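Local coordinates for protein polyketide biosynthesis cytochrome P450 PksS (Bacillus subtilis, PDB 4YZR) that acts as a heme-dependent monooxygenase in antibiotic biosynthesis, oxidising dihydrobacillaene to the polyketide bacillaene, at residues Phe151-Ser155 against Arg165-Gln169. Coordinates in Å, arbitrary orientation, origin at the centre of the assembly. Numbering follows the deposited sequence.
Sequences FIVIS and RSQFQ
Phe151-Ser155 lies on alpha-helix 148-158, and Arg165-Gln169 is the first turn of alpha-helix 165-175. The short segment axes approach to 11.5 Å, with 112° between their N-to-C directions. Phe151 CA sits 7.9 Å from Gln169 CA, and Ser155 CA 7.3 Å from Arg165 CA. Phe151 (chi1 t) fills the gap. Its ring edge meets the Arg165 carbonyl (CZ to O 3.5 Å), Gln169 NE2 lies over one face, and Phe151 CE1 is 3.9 Å from Phe168 CD2. Arg165 (chi1 m, chi2 and chi3 t) stretches across helix 148-158, past Ser155 toward Ile152. Its guanidinium lays one face on Ser155 (NE to CB 3.5 Å), and NE is hydrogen-bonded to Ile160 O. Ser155 OG donates to Phe151 O (2.9 Å). No hydrogen bond joins the segments. Val153, on the far side, packs on helix 119-133. Ile154 touches the Phe168 ring edge (CG2 to CE2 4.5 Å), and its side chain is about 4 Å from the heme. Consecutive and steeply crossed, the two match the E and F helices of the cytochrome P450 fold.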
ATOM      1  N   PHE A 151      -1.261 -12.329   2.146  1.00  9.42           N
ATOM      2  CA  PHE A 151      -1.220 -12.848   3.520  1.00  9.55           C
ATOM      3  C   PHE A 151      -0.333 -14.041   3.652  1.00  9.56           C
ATOM      4  O   PHE A 151       0.460 -14.109   4.640  1.00 10.14           O
ATOM      5  CB  PHE A 151      -2.635 -13.138   4.019  1.00 11.10           C
ATOM      6  CG  PHE A 151      -2.668 -13.682   5.452  1.00 10.63           C
ATOM      7  CD1 PHE A 151      -2.655 -12.810   6.483  1.00 13.76           C
ATOM      8  CD2 PHE A 151      -2.593 -14.997   5.663  1.00 12.11           C
ATOM      9  CE1 PHE A 151      -2.606 -13.375   7.815  1.00 14.72           C
ATOM     10  CE2 PHE A 151      -2.593 -15.511   6.923  1.00 15.16           C
ATOM     11  CZ  PHE A 151      -2.548 -14.700   7.948  1.00 13.16           C
ATOM     12  N   ILE A 152      -0.401 -14.976   2.745  1.00  9.67           N
ATOM     13  CA  ILE A 152       0.460 -16.144   2.845  1.00 10.35           C
ATOM     14  C   ILE A 152       1.931 -15.748   2.595  1.00  9.49           C
ATOM     15  O   ILE A 152       2.828 -16.234   3.259  1.00 10.67           O
ATOM     16  CB  ILE A 152       0.012 -17.281   1.908  1.00 10.80           C
ATOM     17  CG1 ILE A 152      -1.478 -17.671   2.258  1.00 11.54           C
ATOM     18  CG2 ILE A 152       0.950 -18.494   2.017  1.00 12.14           C
ATOM     19  CD1 ILE A 152      -2.099 -18.505   1.190  1.00 14.04           C
ATOM     20  N   VAL A 153       2.164 -14.860   1.629  1.00  9.03           N
ATOM     21  CA  VAL A 153       3.515 -14.375   1.410  1.00 10.42           C
ATOM     22  C   VAL A 153       4.109 -13.751   2.623  1.00 10.28           C
ATOM     23  O   VAL A 153       5.247 -14.061   3.050  1.00 10.81           O
ATOM     24  CB  VAL A 153       3.519 -13.395   0.212  1.00 10.09           C
ATOM     25  CG1 VAL A 153       4.951 -12.749   0.176  1.00 12.48           C
ATOM     26  CG2 VAL A 153       3.207 -14.170  -1.066  1.00 10.90           C
ATOM     27  N   ILE A 154       3.388 -12.860   3.283  1.00  9.66           N
ATOM     28  CA  ILE A 154       3.852 -12.217   4.515  1.00 12.29           C
ATOM     29  C   ILE A 154       4.049 -13.223   5.596  1.00 11.49           C
ATOM     30  O   ILE A 154       5.035 -13.114   6.373  1.00 13.43           O
ATOM     31  CB  ILE A 154       2.889 -11.089   5.024  1.00 15.56           C
ATOM     32  CG1 ILE A 154       3.185  -9.876   4.321  1.00 21.26           C
ATOM     33  CG2 ILE A 154       2.927 -10.876   6.582  1.00 21.80           C
ATOM     34  CD1 ILE A 154       4.536  -9.292   4.760  1.00 22.94           C
ATOM     35  N   SER A 155       3.153 -14.091   5.767  1.00 11.51           N
ATOM     36  CA  SER A 155       3.291 -15.189   6.776  1.00 11.51           C
ATOM     37  C   SER A 155       4.505 -15.975   6.539  1.00 12.32           C
ATOM     38  O   SER A 155       5.256 -16.242   7.503  1.00 13.38           O
ATOM     39  CB  SER A 155       2.096 -16.112   6.777  1.00 13.49           C
ATOM     40  OG  SER A 155       0.910 -15.429   7.197  1.00 16.30           O
ATOM     41  N   ARG A 165      -1.653 -19.036  11.857  1.00 12.65           N
ATOM     42  CA  ARG A 165      -2.108 -18.119  10.788  1.00 12.48           C
ATOM     43  C   ARG A 165      -3.546 -17.645  10.938  1.00 14.67           C
ATOM     44  O   ARG A 165      -3.816 -16.475  10.671  1.00 13.17           O
ATOM     45  CB  ARG A 165      -1.784 -18.635   9.455  1.00 14.56           C
ATOM     46  CG  ARG A 165      -0.252 -18.556   9.225  1.00 16.32           C
ATOM     47  CD  ARG A 165       0.110 -19.175   7.934  1.00 18.26           C
ATOM     48  NE  ARG A 165       1.538 -19.447   7.826  1.00 16.72           N
ATOM     49  CZ  ARG A 165       2.146 -19.888   6.759  1.00 18.51           C
ATOM     50  NH1 ARG A 165       1.500 -20.291   5.686  1.00 19.24           N
ATOM     51  NH2 ARG A 165       3.443 -20.055   6.895  1.00 19.30           N
ATOM     52  N   SER A 166      -4.457 -18.523  11.358  1.00 13.82           N
ATOM     53  CA  SER A 166      -5.810 -18.072  11.525  1.00 13.50           C
ATOM     54  C   SER A 166      -5.915 -16.996  12.542  1.00 13.13           C
ATOM     55  O   SER A 166      -6.608 -15.950  12.351  1.00 14.19           O
ATOM     56  CB  SER A 166      -6.736 -19.241  11.906  1.00 14.06           C
ATOM     57  OG  SER A 166      -6.898 -20.104  10.840  1.00 16.72           O
ATOM     58  N   GLN A 167      -5.216 -17.138  13.691  1.00 11.65           N
ATOM     59  CA  GLN A 167      -5.169 -16.151  14.676  1.00 11.76           C
ATOM     60  C   GLN A 167      -4.462 -14.843  14.187  1.00 11.84           C
ATOM     61  O   GLN A 167      -4.880 -13.730  14.507  1.00 11.78           O
ATOM     62  CB  GLN A 167      -4.489 -16.706  15.959  1.00 13.10           C
ATOM     63  CG  GLN A 167      -4.359 -15.716  17.055  1.00 13.72           C
ATOM     64  CD  GLN A 167      -5.691 -15.260  17.618  1.00 16.04           C
ATOM     65  OE1 GLN A 167      -6.378 -16.057  18.325  1.00 15.99           O
ATOM     66  NE2 GLN A 167      -6.118 -14.112  17.337  1.00 17.01           N
ATOM     67  N   PHE A 168      -3.337 -15.068  13.510  1.00 11.66           N
ATOM     68  CA  PHE A 168      -2.607 -13.902  12.977  1.00 12.28           C
ATOM     69  C   PHE A 168      -3.490 -13.037  12.024  1.00 12.16           C
ATOM     70  O   PHE A 168      -3.429 -11.846  12.163  1.00 12.77           O
ATOM     71  CB  PHE A 168      -1.351 -14.420  12.286  1.00 12.52           C
ATOM     72  CG  PHE A 168      -0.317 -13.359  11.978  1.00 13.72           C
ATOM     73  CD1 PHE A 168       0.376 -12.796  13.011  1.00 13.61           C
ATOM     74  CD2 PHE A 168      -0.082 -12.974  10.712  1.00 14.29           C
ATOM     75  CE1 PHE A 168       1.365 -11.833  12.761  1.00 15.58           C
ATOM     76  CE2 PHE A 168       0.912 -12.004  10.430  1.00 15.14           C
ATOM     77  CZ  PHE A 168       1.569 -11.424  11.440  1.00 14.71           C
ATOM     78  N   GLN A 169      -4.315 -13.699  11.273  1.00 12.04           N
ATOM     79  CA  GLN A 169      -5.255 -13.033  10.363  1.00 12.46           C
ATOM     80  C   GLN A 169      -6.201 -12.220  11.183  1.00 13.97           C
ATOM     81  O   GLN A 169      -6.516 -11.028  10.879  1.00 13.78           O
ATOM     82  CB  GLN A 169      -5.932 -14.022   9.455  1.00 16.98           C
ATOM     83  CG  GLN A 169      -6.840 -13.263   8.425  1.00 22.89           C
ATOM     84  CD  GLN A 169      -7.120 -14.153   7.252  1.00 29.01           C
ATOM     85  OE1 GLN A 169      -7.654 -15.248   7.411  1.00 30.13           O
ATOM     86  NE2 GLN A 169      -6.670 -13.739   6.065  1.00 30.88           N
TER